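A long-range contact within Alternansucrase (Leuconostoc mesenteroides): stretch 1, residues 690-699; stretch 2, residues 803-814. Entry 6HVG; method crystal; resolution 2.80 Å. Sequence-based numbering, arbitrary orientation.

Stretch 1 (690-699) SLTHGANNRS
Stretch 2 803-814: NDYNLPSAYAML

The contact between residues 690-699 and 803-814 of alternansucrase illustrates how a helix end and the loop after it can be fastened to a distant segment by one backbone hydrogen bond, a weaker side-chain one, and packing against the Y805 ring and a neighbouring helix. Register is set at T692 and Y805, whose CA atoms lie 4.6 Å apart. Here Y805 N donates to T692 O at 3.0 Å, while T692 CA approaches Y805 O at 3.2 Å in a nearly linear CA-H...O contact, so each residue offers its carbonyl to the other. One residue along, N806 ND2 gives a weak hydrogen bond to L691 O (3.3 Å).

H693 leaves helical geometry (phi/psi -108/125), and G694 follows at 95/143, angles that call for glycine. The loop then passes over one face of the Y805 ring (chi1 m, chi2 -89°): A695 CA lies 4.3 Å from the Y805 ring centroid in a CH-pi contact. R698, extended as m, t, t, brings its guanidinium to the same face; R698 CZ lies 5.0 Å from the Y805 ring centroid, an off-centre cation-pi interaction.

Apolar packing completes the contact. The helix 807-814 begins just after N806 (phi/psi 62/30). A810 and M813 have CA-to-CB bonds pointing toward the first stretch; L691 (m, t) has its CD1 4.5 Å from A810 CB and 4.1 Å from M813 SD.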

# COMPACT_ATOMS: atom_id res chain seq x y z
N SER A 690 18.40 10.55 -12.44
CA SER A 690 19.15 11.48 -13.30
C SER A 690 18.33 12.31 -14.29
O SER A 690 18.80 13.34 -14.73
CB SER A 690 20.20 10.71 -14.08
OG SER A 690 21.14 10.14 -13.19
N LEU A 691 17.13 11.88 -14.64
CA LEU A 691 16.33 12.62 -15.62
C LEU A 691 14.87 12.80 -15.27
O LEU A 691 14.33 13.89 -15.32
CB LEU A 691 16.38 11.89 -16.95
CG LEU A 691 17.67 11.94 -17.73
CD1 LEU A 691 17.65 10.88 -18.82
CD2 LEU A 691 17.86 13.32 -18.33
N THR A 692 14.23 11.69 -14.96
CA THR A 692 12.79 11.59 -14.89
C THR A 692 12.17 12.20 -13.64
O THR A 692 11.08 12.72 -13.74
CB THR A 692 12.45 10.08 -15.00
OG1 THR A 692 12.82 9.63 -16.32
CG2 THR A 692 11.01 9.80 -14.77
N HIS A 693 12.82 12.11 -12.48
CA HIS A 693 12.20 12.58 -11.24
C HIS A 693 12.81 13.87 -10.69
O HIS A 693 14.02 13.95 -10.42
CB HIS A 693 12.27 11.53 -10.17
CG HIS A 693 11.64 10.24 -10.55
ND1 HIS A 693 12.20 9.03 -10.19
CD2 HIS A 693 10.53 9.95 -11.27
CE1 HIS A 693 11.44 8.06 -10.66
NE2 HIS A 693 10.43 8.59 -11.32
N GLY A 694 11.95 14.86 -10.48
CA GLY A 694 12.31 16.08 -9.79
C GLY A 694 12.74 17.21 -10.68
O GLY A 694 13.44 17.01 -11.66
N ALA A 695 12.35 18.41 -10.25
CA ALA A 695 12.64 19.63 -11.00
C ALA A 695 14.10 20.02 -10.96
O ALA A 695 14.60 20.62 -11.91
CB ALA A 695 11.82 20.80 -10.50
N ASN A 696 14.81 19.66 -9.90
CA ASN A 696 16.16 20.18 -9.78
C ASN A 696 17.22 19.20 -9.32
O ASN A 696 18.04 18.79 -10.14
CB ASN A 696 16.18 21.47 -8.95
CG ASN A 696 15.30 21.39 -7.75
OD1 ASN A 696 15.01 20.30 -7.25
ND2 ASN A 696 14.86 22.53 -7.27
N ASN A 697 17.26 18.86 -8.05
CA ASN A 697 18.42 18.13 -7.58
C ASN A 697 18.31 16.73 -8.10
O ASN A 697 17.42 16.01 -7.70
CB ASN A 697 18.56 18.20 -6.06
CG ASN A 697 18.93 19.62 -5.58
OD1 ASN A 697 20.07 19.89 -5.18
ND2 ASN A 697 17.97 20.55 -5.65
N ARG A 698 19.18 16.38 -9.05
CA ARG A 698 19.14 15.10 -9.73
C ARG A 698 20.53 14.52 -9.67
O ARG A 698 21.48 15.27 -9.61
CB ARG A 698 18.73 15.33 -11.17
CG ARG A 698 17.30 15.81 -11.33
CD ARG A 698 16.96 16.10 -12.80
NE ARG A 698 15.58 16.57 -12.94
CZ ARG A 698 15.15 17.42 -13.88
NH1 ARG A 698 15.97 17.91 -14.81
NH2 ARG A 698 13.87 17.79 -13.89
N SER A 699 20.65 13.20 -9.67
CA SER A 699 21.97 12.58 -9.77
C SER A 699 22.59 12.87 -11.15
O SER A 699 21.90 12.98 -12.18
CB SER A 699 21.88 11.07 -9.55
OG SER A 699 21.06 10.77 -8.45
N ASN A 803 3.62 14.61 -13.25
CA ASN A 803 4.25 13.94 -14.40
C ASN A 803 5.78 13.91 -14.34
O ASN A 803 6.42 14.64 -13.56
CB ASN A 803 3.83 14.61 -15.69
CG ASN A 803 2.41 14.32 -16.07
OD1 ASN A 803 2.17 13.56 -17.00
ND2 ASN A 803 1.45 14.88 -15.31
N ASP A 804 6.34 13.06 -15.20
CA ASP A 804 7.78 12.86 -15.30
C ASP A 804 8.45 13.83 -16.26
O ASP A 804 7.92 14.17 -17.32
CB ASP A 804 8.09 11.46 -15.81
CG ASP A 804 8.07 10.42 -14.71
OD1 ASP A 804 7.67 10.74 -13.58
OD2 ASP A 804 8.48 9.28 -14.97
N TYR A 805 9.66 14.23 -15.88
CA TYR A 805 10.50 15.12 -16.67
C TYR A 805 11.31 14.33 -17.69
O TYR A 805 11.60 13.16 -17.47
CB TYR A 805 11.48 15.88 -15.76
CG TYR A 805 10.81 16.82 -14.79
CD1 TYR A 805 10.52 18.13 -15.15
CD2 TYR A 805 10.46 16.40 -13.50
CE1 TYR A 805 9.90 18.99 -14.26
CE2 TYR A 805 9.82 17.25 -12.62
CZ TYR A 805 9.54 18.54 -13.01
OH TYR A 805 8.92 19.40 -12.12
N ASN A 806 11.66 14.97 -18.81
CA ASN A 806 12.70 14.48 -19.72
C ASN A 806 12.41 13.11 -20.35
O ASN A 806 13.34 12.37 -20.70
CB ASN A 806 14.10 14.44 -19.04
CG ASN A 806 14.67 15.82 -18.82
OD1 ASN A 806 14.56 16.67 -19.69
ND2 ASN A 806 15.31 16.03 -17.68
N LEU A 807 11.14 12.78 -20.55
CA LEU A 807 10.76 11.52 -21.18
C LEU A 807 11.36 11.31 -22.58
O LEU A 807 11.82 10.20 -22.88
CB LEU A 807 9.25 11.36 -21.19
CG LEU A 807 8.67 11.02 -19.80
CD1 LEU A 807 7.16 10.92 -19.85
CD2 LEU A 807 9.23 9.73 -19.25
N PRO A 808 11.37 12.35 -23.43
CA PRO A 808 12.06 12.20 -24.71
C PRO A 808 13.54 11.82 -24.59
O PRO A 808 14.02 10.96 -25.32
CB PRO A 808 11.91 13.58 -25.35
CG PRO A 808 10.62 14.07 -24.81
CD PRO A 808 10.59 13.60 -23.38
N SER A 809 14.24 12.45 -23.66
CA SER A 809 15.66 12.19 -23.48
C SER A 809 15.87 10.79 -22.95
O SER A 809 16.81 10.10 -23.33
CB SER A 809 16.27 13.25 -22.53
OG SER A 809 15.76 14.55 -22.80
N ALA A 810 14.99 10.38 -22.04
CA ALA A 810 15.02 9.03 -21.49
C ALA A 810 14.82 7.98 -22.59
O ALA A 810 15.53 6.99 -22.63
CB ALA A 810 13.96 8.88 -20.41
N TYR A 811 13.84 8.19 -23.47
CA TYR A 811 13.62 7.30 -24.61
C TYR A 811 14.79 7.32 -25.61
O TYR A 811 15.13 6.29 -26.17
CB TYR A 811 12.28 7.58 -25.30
CG TYR A 811 11.13 6.84 -24.65
CD1 TYR A 811 10.81 5.55 -25.03
CD2 TYR A 811 10.39 7.40 -23.63
CE1 TYR A 811 9.77 4.86 -24.43
CE2 TYR A 811 9.35 6.72 -23.02
CZ TYR A 811 9.05 5.45 -23.42
OH TYR A 811 8.03 4.76 -22.81
N ALA A 812 15.43 8.46 -25.79
CA ALA A 812 16.60 8.52 -26.66
C ALA A 812 17.66 7.53 -26.20
O ALA A 812 18.26 6.83 -27.01
CB ALA A 812 17.19 9.93 -26.70
N MET A 813 17.87 7.46 -24.89
CA MET A 813 18.81 6.50 -24.32
C MET A 813 18.27 5.08 -24.36
O MET A 813 18.97 4.16 -24.79
CB MET A 813 19.16 6.89 -22.89
CG MET A 813 19.90 8.23 -22.80
SD MET A 813 20.32 8.71 -21.12
CE MET A 813 21.34 7.31 -20.60
N LEU A 814 17.02 4.90 -23.94
CA LEU A 814 16.41 3.58 -23.93
C LEU A 814 16.51 2.91 -25.29
O LEU A 814 16.82 1.72 -25.38
CB LEU A 814 14.93 3.66 -23.55
CG LEU A 814 14.25 2.31 -23.36
CD1 LEU A 814 14.71 1.67 -22.06
CD2 LEU A 814 12.74 2.47 -23.36